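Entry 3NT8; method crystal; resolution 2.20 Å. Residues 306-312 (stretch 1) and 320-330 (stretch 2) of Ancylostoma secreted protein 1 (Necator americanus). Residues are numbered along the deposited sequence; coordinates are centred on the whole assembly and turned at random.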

ATOM      1  N   GLU A 306      -5.063   7.967  18.459  1.00 13.15           N
ATOM      2  CA  GLU A 306      -4.972   6.591  17.935  1.00 14.56           C
ATOM      3  C   GLU A 306      -5.582   6.470  16.566  1.00 13.91           C
ATOM      4  O   GLU A 306      -6.697   6.987  16.303  1.00 14.27           O
ATOM      5  N   ASN A 307      -4.846   5.792  15.703  1.00 13.63           N
ATOM      6  CA  ASN A 307      -5.343   5.393  14.371  1.00 14.76           C
ATOM      7  C   ASN A 307      -5.282   3.885  14.180  1.00 14.53           C
ATOM      8  O   ASN A 307      -4.301   3.301  14.527  1.00 12.64           O
ATOM      9  N   ILE A 308      -6.359   3.255  13.685  1.00 15.71           N
ATOM     10  CA  ILE A 308      -6.329   1.810  13.470  1.00 20.11           C
ATOM     11  C   ILE A 308      -6.525   1.453  12.011  1.00 20.74           C
ATOM     12  O   ILE A 308      -7.095   2.214  11.228  1.00 22.61           O
ATOM     13  N   TYR A 309      -6.048   0.277  11.660  1.00 22.40           N
ATOM     14  CA  TYR A 309      -6.109  -0.235  10.285  1.00 22.99           C
ATOM     15  C   TYR A 309      -6.169  -1.782  10.288  1.00 24.30           C
ATOM     16  O   TYR A 309      -5.436  -2.410  11.054  1.00 24.98           O
ATOM     17  N   LYS A 310      -6.979  -2.389   9.399  1.00 25.04           N
ATOM     18  CA  LYS A 310      -6.818  -3.813   9.122  1.00 26.55           C
ATOM     19  C   LYS A 310      -6.870  -4.104   7.635  1.00 26.50           C
ATOM     20  O   LYS A 310      -7.426  -3.332   6.848  1.00 26.00           O
ATOM     21  N   THR A 311      -6.309  -5.243   7.253  1.00 26.65           N
ATOM     22  CA  THR A 311      -6.516  -5.741   5.897  1.00 27.22           C
ATOM     23  C   THR A 311      -6.715  -7.247   5.939  1.00 27.21           C
ATOM     24  O   THR A 311      -5.992  -7.931   6.657  1.00 26.09           O
ATOM     25  N   SER A 312      -7.657  -7.715   5.114  1.00 28.30           N
ATOM     26  CA  SER A 312      -8.015  -9.111   4.959  1.00 29.19           C
ATOM     27  C   SER A 312      -6.818  -9.983   4.673  1.00 28.42           C
ATOM     28  O   SER A 312      -6.795 -11.126   5.109  1.00 29.76           O
ATOM     29  N   LYS A 320       4.825  -2.717   3.903  1.00 24.53           N
ATOM     30  CA  LYS A 320       3.711  -2.520   3.004  1.00 23.09           C
ATOM     31  C   LYS A 320       2.454  -2.133   3.809  1.00 21.97           C
ATOM     32  O   LYS A 320       1.713  -1.231   3.437  1.00 19.74           O
ATOM     33  N   ALA A 321       2.197  -2.851   4.897  1.00 21.21           N
ATOM     34  CA  ALA A 321       1.031  -2.528   5.739  1.00 20.82           C
ATOM     35  C   ALA A 321       1.205  -1.143   6.393  1.00 18.90           C
ATOM     36  O   ALA A 321       0.254  -0.443   6.533  1.00 17.47           O
ATOM     37  N   ALA A 322       2.421  -0.726   6.696  1.00 19.91           N
ATOM     38  CA  ALA A 322       2.636   0.566   7.364  1.00 21.55           C
ATOM     39  C   ALA A 322       2.355   1.721   6.354  1.00 22.54           C
ATOM     40  O   ALA A 322       1.744   2.705   6.718  1.00 21.58           O
ATOM     41  N   LYS A 323       2.703   1.511   5.071  1.00 23.05           N
ATOM     42  CA  LYS A 323       2.662   2.560   4.075  1.00 24.26           C
ATOM     43  C   LYS A 323       1.193   2.685   3.645  1.00 24.61           C
ATOM     44  O   LYS A 323       0.642   3.816   3.516  1.00 24.94           O
ATOM     45  N   GLN A 324       0.560   1.535   3.422  1.00 22.06           N
ATOM     46  CA  GLN A 324      -0.833   1.517   3.049  1.00 21.40           C
ATOM     47  C   GLN A 324      -1.746   2.146   4.158  1.00 20.32           C
ATOM     48  O   GLN A 324      -2.722   2.810   3.855  1.00 21.38           O
ATOM     49  N   ALA A 325      -1.464   1.867   5.412  1.00 18.75           N
ATOM     50  CA  ALA A 325      -2.314   2.326   6.523  1.00 17.20           C
ATOM     51  C   ALA A 325      -2.183   3.811   6.591  1.00 15.50           C
ATOM     52  O   ALA A 325      -3.178   4.498   6.676  1.00 17.15           O
ATOM     53  N   SER A 326      -0.955   4.288   6.611  1.00 14.36           N
ATOM     54  CA  SER A 326      -0.671   5.696   6.669  1.00 14.27           C
ATOM     55  C   SER A 326      -1.381   6.494   5.554  1.00 14.60           C
ATOM     56  O   SER A 326      -1.918   7.567   5.808  1.00 13.47           O
ATOM     57  N   GLN A 327      -1.398   5.929   4.337  1.00 15.05           N
ATOM     58  CA  GLN A 327      -1.929   6.647   3.177  1.00 16.33           C
ATOM     59  C   GLN A 327      -3.450   6.643   3.221  1.00 17.34           C
ATOM     60  O   GLN A 327      -4.058   7.628   2.842  1.00 17.81           O
ATOM     61  N   LEU A 328      -4.047   5.513   3.624  1.00 17.35           N
ATOM     62  CA  LEU A 328      -5.523   5.402   3.737  1.00 18.27           C
ATOM     63  C   LEU A 328      -6.024   6.385   4.797  1.00 17.13           C
ATOM     64  O   LEU A 328      -7.064   7.041   4.591  1.00 19.10           O
ATOM     65  N   TRP A 329      -5.313   6.494   5.900  1.00 15.38           N
ATOM     66  CA  TRP A 329      -5.670   7.532   6.897  1.00 14.55           C
ATOM     67  C   TRP A 329      -5.569   8.950   6.320  1.00 14.71           C
ATOM     68  O   TRP A 329      -6.521   9.747   6.508  1.00 13.81           O
ATOM     69  N   TRP A 330      -4.439   9.249   5.633  1.00 13.56           N
ATOM     70  CA  TRP A 330      -4.172  10.557   5.053  1.00 15.15           C
ATOM     71  C   TRP A 330      -5.145  10.966   3.948  1.00 15.06           C
ATOM     72  O   TRP A 330      -5.524  12.156   3.868  1.00 14.84           O
TER

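A strand lies obliquely across a helix in a small, largely apolar contact centred on the ring of Tyr309 and the indole of Trp329, with one hydrogen bond from each aromatic side chain to the other stretch. Strand 306-311 and helix 320-330 approach to 8.8 Å between axes, their N-to-C directions 121° apart, and together bury 387 Å². The backbones come nearest at Tyr309 and Ala325, whose CA atoms are 5.9 Å apart; there the methyl group of Ala325 packs against the tyrosine ring. Strand alternation sets the inward face: Asn307, Tyr309 and Thr311 direct their CA-to-CB bonds toward the helix, whereas Ile308 and Lys310 point away. On the helix, Gln324, Ala325, Leu328 and Trp329 point toward the strand, Ala321 sits sideways, and Ala322 and Ser326 turn away, the latter (chi1 m) returning its OG to Ala322 O in a 3.0 Å hydrogen bond.

Tyr309, chi1 t with chi2 87°, has the largest area covered by the opposing stretch. Ala325 CB lies over one face of its ring, 3.8 Å from the centroid and 24° off the normal, a CH-pi contact in which CB comes within 3.5 Å of Tyr309 CG. Leu328 (m, t) reaches the ring edge, its CD1 4.0 Å from Tyr309 CE1, while Ala321 CB is 4.2 Å from Tyr309 CE2. The phenol then ends on a polar partner: Tyr309 OH donates to Gln324 OE1 at 2.6 Å, a short hydrogen bond reached by the extended t, t side chain of Gln324. Thr311 (t) is more peripheral, its CB 4.4 Å from the same Gln324 OE1.

Trp329, chi1 m and chi2 -29°, lays its indole alongside the strand. Asn307 (m) places CB over one face, 3.4 Å from the centroid of the six-membered ring of Trp329 and only 7° off the normal, so this CH-pi contact is almost directly above the ring centre. The Asn307 amide does not pair with the helix; its ND2 is hydrogen-bonded elsewhere in the structure. At the indole edge, Trp329 NE1 donates to Ile308 O at 2.9 Å with an N-H...O angle of 151°. Ile308 thus joins the contact through its backbone although its CA-to-CB bond points away from the helix (rotamer p, t). Tyr309 CB, 3.8 Å from Trp329 CZ2, joins the tyrosine and tryptophan parts of the contact. Both hydrogen bonds between the stretches are direct.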

ATOM      1  CB  GLU A 306      -5.663   5.574  18.849  1.00 14.99           C
ATOM      2  CG  GLU A 306      -5.345   4.096  18.487  1.00 15.13           C
ATOM      3  CD  GLU A 306      -5.902   3.104  19.462  1.00 14.50           C
ATOM      4  OE1 GLU A 306      -7.147   3.027  19.552  1.00 15.66           O
ATOM      5  OE2 GLU A 306      -5.137   2.358  20.067  1.00 12.60           O
ATOM      6  CB  ASN A 307      -4.596   6.111  13.247  1.00 14.33           C
ATOM      7  CG  ASN A 307      -5.111   7.540  12.999  1.00 15.92           C
ATOM      8  OD1 ASN A 307      -6.196   7.894  13.416  1.00 16.94           O
ATOM      9  ND2 ASN A 307      -4.317   8.354  12.288  1.00 15.66           N
ATOM     10  CB  ILE A 308      -7.361   1.013  14.333  1.00 19.43           C
ATOM     11  CG1 ILE A 308      -8.772   1.559  14.094  1.00 21.17           C
ATOM     12  CG2 ILE A 308      -6.967   1.069  15.792  1.00 18.67           C
ATOM     13  CD1 ILE A 308      -9.874   0.662  14.652  1.00 28.73           C
ATOM     14  CB  TYR A 309      -4.838   0.189   9.565  1.00 23.31           C
ATOM     15  CG  TYR A 309      -4.459  -0.610   8.329  1.00 22.79           C
ATOM     16  CD1 TYR A 309      -4.964  -0.277   7.088  1.00 23.04           C
ATOM     17  CD2 TYR A 309      -3.548  -1.665   8.417  1.00 27.07           C
ATOM     18  CE1 TYR A 309      -4.622  -0.964   5.966  1.00 26.67           C
ATOM     19  CE2 TYR A 309      -3.199  -2.395   7.308  1.00 28.14           C
ATOM     20  CZ  TYR A 309      -3.734  -2.026   6.064  1.00 31.90           C
ATOM     21  OH  TYR A 309      -3.368  -2.748   4.932  1.00 35.61           O
ATOM     22  CB  LYS A 310      -7.838  -4.672   9.889  1.00 26.57           C
ATOM     23  CG  LYS A 310      -9.251  -4.573   9.327  1.00 30.01           C
ATOM     24  CD  LYS A 310     -10.161  -5.645   9.931  1.00 33.24           C
ATOM     25  CE  LYS A 310     -11.525  -5.630   9.239  1.00 34.49           C
ATOM     26  NZ  LYS A 310     -11.997  -4.240   8.949  1.00 37.06           N
ATOM     27  CB  THR A 311      -5.316  -5.392   4.963  1.00 27.18           C
ATOM     28  OG1 THR A 311      -5.490  -6.007   3.667  1.00 30.02           O
ATOM     29  CG2 THR A 311      -4.058  -5.883   5.543  1.00 24.74           C
ATOM     30  CB  SER A 312      -9.027  -9.267   3.830  1.00 29.96           C
ATOM     31  OG  SER A 312     -10.143  -8.379   3.992  1.00 33.71           O
ATOM     32  CB  LYS A 320       3.434  -3.790   2.126  1.00 22.60           C
ATOM     33  CG  LYS A 320       4.357  -3.893   0.904  1.00 25.85           C
ATOM     34  CD  LYS A 320       4.041  -5.052  -0.057  1.00 25.99           C
ATOM     35  CE  LYS A 320       5.180  -5.235  -1.065  1.00 27.59           C
ATOM     36  NZ  LYS A 320       6.403  -5.914  -0.485  1.00 29.74           N
ATOM     37  CB  ALA A 321       0.815  -3.565   6.762  1.00 20.96           C
ATOM     38  CB  ALA A 322       4.041   0.654   7.929  1.00 21.99           C
ATOM     39  CB  LYS A 323       3.628   2.256   2.871  1.00 24.95           C
ATOM     40  CG  LYS A 323       4.007   3.485   1.997  1.00 28.90           C
ATOM     41  CD  LYS A 323       4.649   3.149   0.643  1.00 37.03           C
ATOM     42  CE  LYS A 323       4.771   4.404  -0.264  1.00 40.26           C
ATOM     43  NZ  LYS A 323       5.447   5.628   0.384  1.00 41.09           N
ATOM     44  CB  GLN A 324      -1.275   0.091   2.764  1.00 19.55           C
ATOM     45  CG  GLN A 324      -2.549  -0.012   2.007  1.00 21.99           C
ATOM     46  CD  GLN A 324      -3.047  -1.477   1.873  1.00 26.83           C
ATOM     47  OE1 GLN A 324      -3.995  -1.911   2.589  1.00 24.76           O
ATOM     48  NE2 GLN A 324      -2.421  -2.234   0.949  1.00 25.09           N
ATOM     49  CB  ALA A 325      -1.892   1.692   7.878  1.00 16.90           C
ATOM     50  CB  SER A 326       0.843   5.866   6.639  1.00 13.27           C
ATOM     51  OG  SER A 326       1.380   5.400   7.866  1.00 14.41           O
ATOM     52  CB  GLN A 327      -1.423   6.024   1.847  1.00 16.08           C
ATOM     53  CG  GLN A 327       0.119   6.307   1.587  1.00 14.22           C
ATOM     54  CD  GLN A 327       0.676   5.402   0.456  1.00 22.64           C
ATOM     55  OE1 GLN A 327       0.199   4.279   0.249  1.00 21.20           O
ATOM     56  NE2 GLN A 327       1.645   5.899  -0.280  1.00 23.08           N
ATOM     57  CB  LEU A 328      -5.983   3.971   4.067  1.00 17.03           C
ATOM     58  CG  LEU A 328      -5.975   3.006   2.860  1.00 22.19           C
ATOM     59  CD1 LEU A 328      -6.121   1.449   3.205  1.00 22.14           C
ATOM     60  CD2 LEU A 328      -6.979   3.431   1.726  1.00 25.18           C
ATOM     61  CB  TRP A 329      -4.807   7.453   8.105  1.00 14.45           C
ATOM     62  CG  TRP A 329      -4.898   6.168   8.846  1.00 14.90           C
ATOM     63  CD1 TRP A 329      -5.960   5.344   8.911  1.00  7.81           C
ATOM     64  CD2 TRP A 329      -3.867   5.585   9.681  1.00 10.75           C
ATOM     65  NE1 TRP A 329      -5.644   4.253   9.711  1.00  9.79           N
ATOM     66  CE2 TRP A 329      -4.368   4.379  10.176  1.00  8.27           C
ATOM     67  CE3 TRP A 329      -2.566   5.959  10.030  1.00  8.21           C
ATOM     68  CZ2 TRP A 329      -3.617   3.538  11.009  1.00 11.04           C
ATOM     69  CZ3 TRP A 329      -1.804   5.069  10.824  1.00  6.63           C
ATOM     70  CH2 TRP A 329      -2.332   3.904  11.292  1.00  7.33           C
ATOM     71  CB  TRP A 330      -2.713  10.667   4.554  1.00 14.26           C
ATOM     72  CG  TRP A 330      -2.312  12.089   4.246  1.00 15.09           C
ATOM     73  CD1 TRP A 330      -2.317  12.702   3.015  1.00 17.88           C
ATOM     74  CD2 TRP A 330      -1.892  13.116   5.189  1.00 17.40           C
ATOM     75  NE1 TRP A 330      -1.909  14.028   3.133  1.00 15.25           N
ATOM     76  CE2 TRP A 330      -1.625  14.287   4.450  1.00 16.37           C
ATOM     77  CE3 TRP A 330      -1.689  13.139   6.577  1.00 17.80           C
ATOM     78  CZ2 TRP A 330      -1.195  15.468   5.060  1.00 15.19           C
ATOM     79  CZ3 TRP A 330      -1.261  14.305   7.167  1.00 12.20           C
ATOM     80  CH2 TRP A 330      -1.015  15.445   6.418  1.00 14.57           C
TER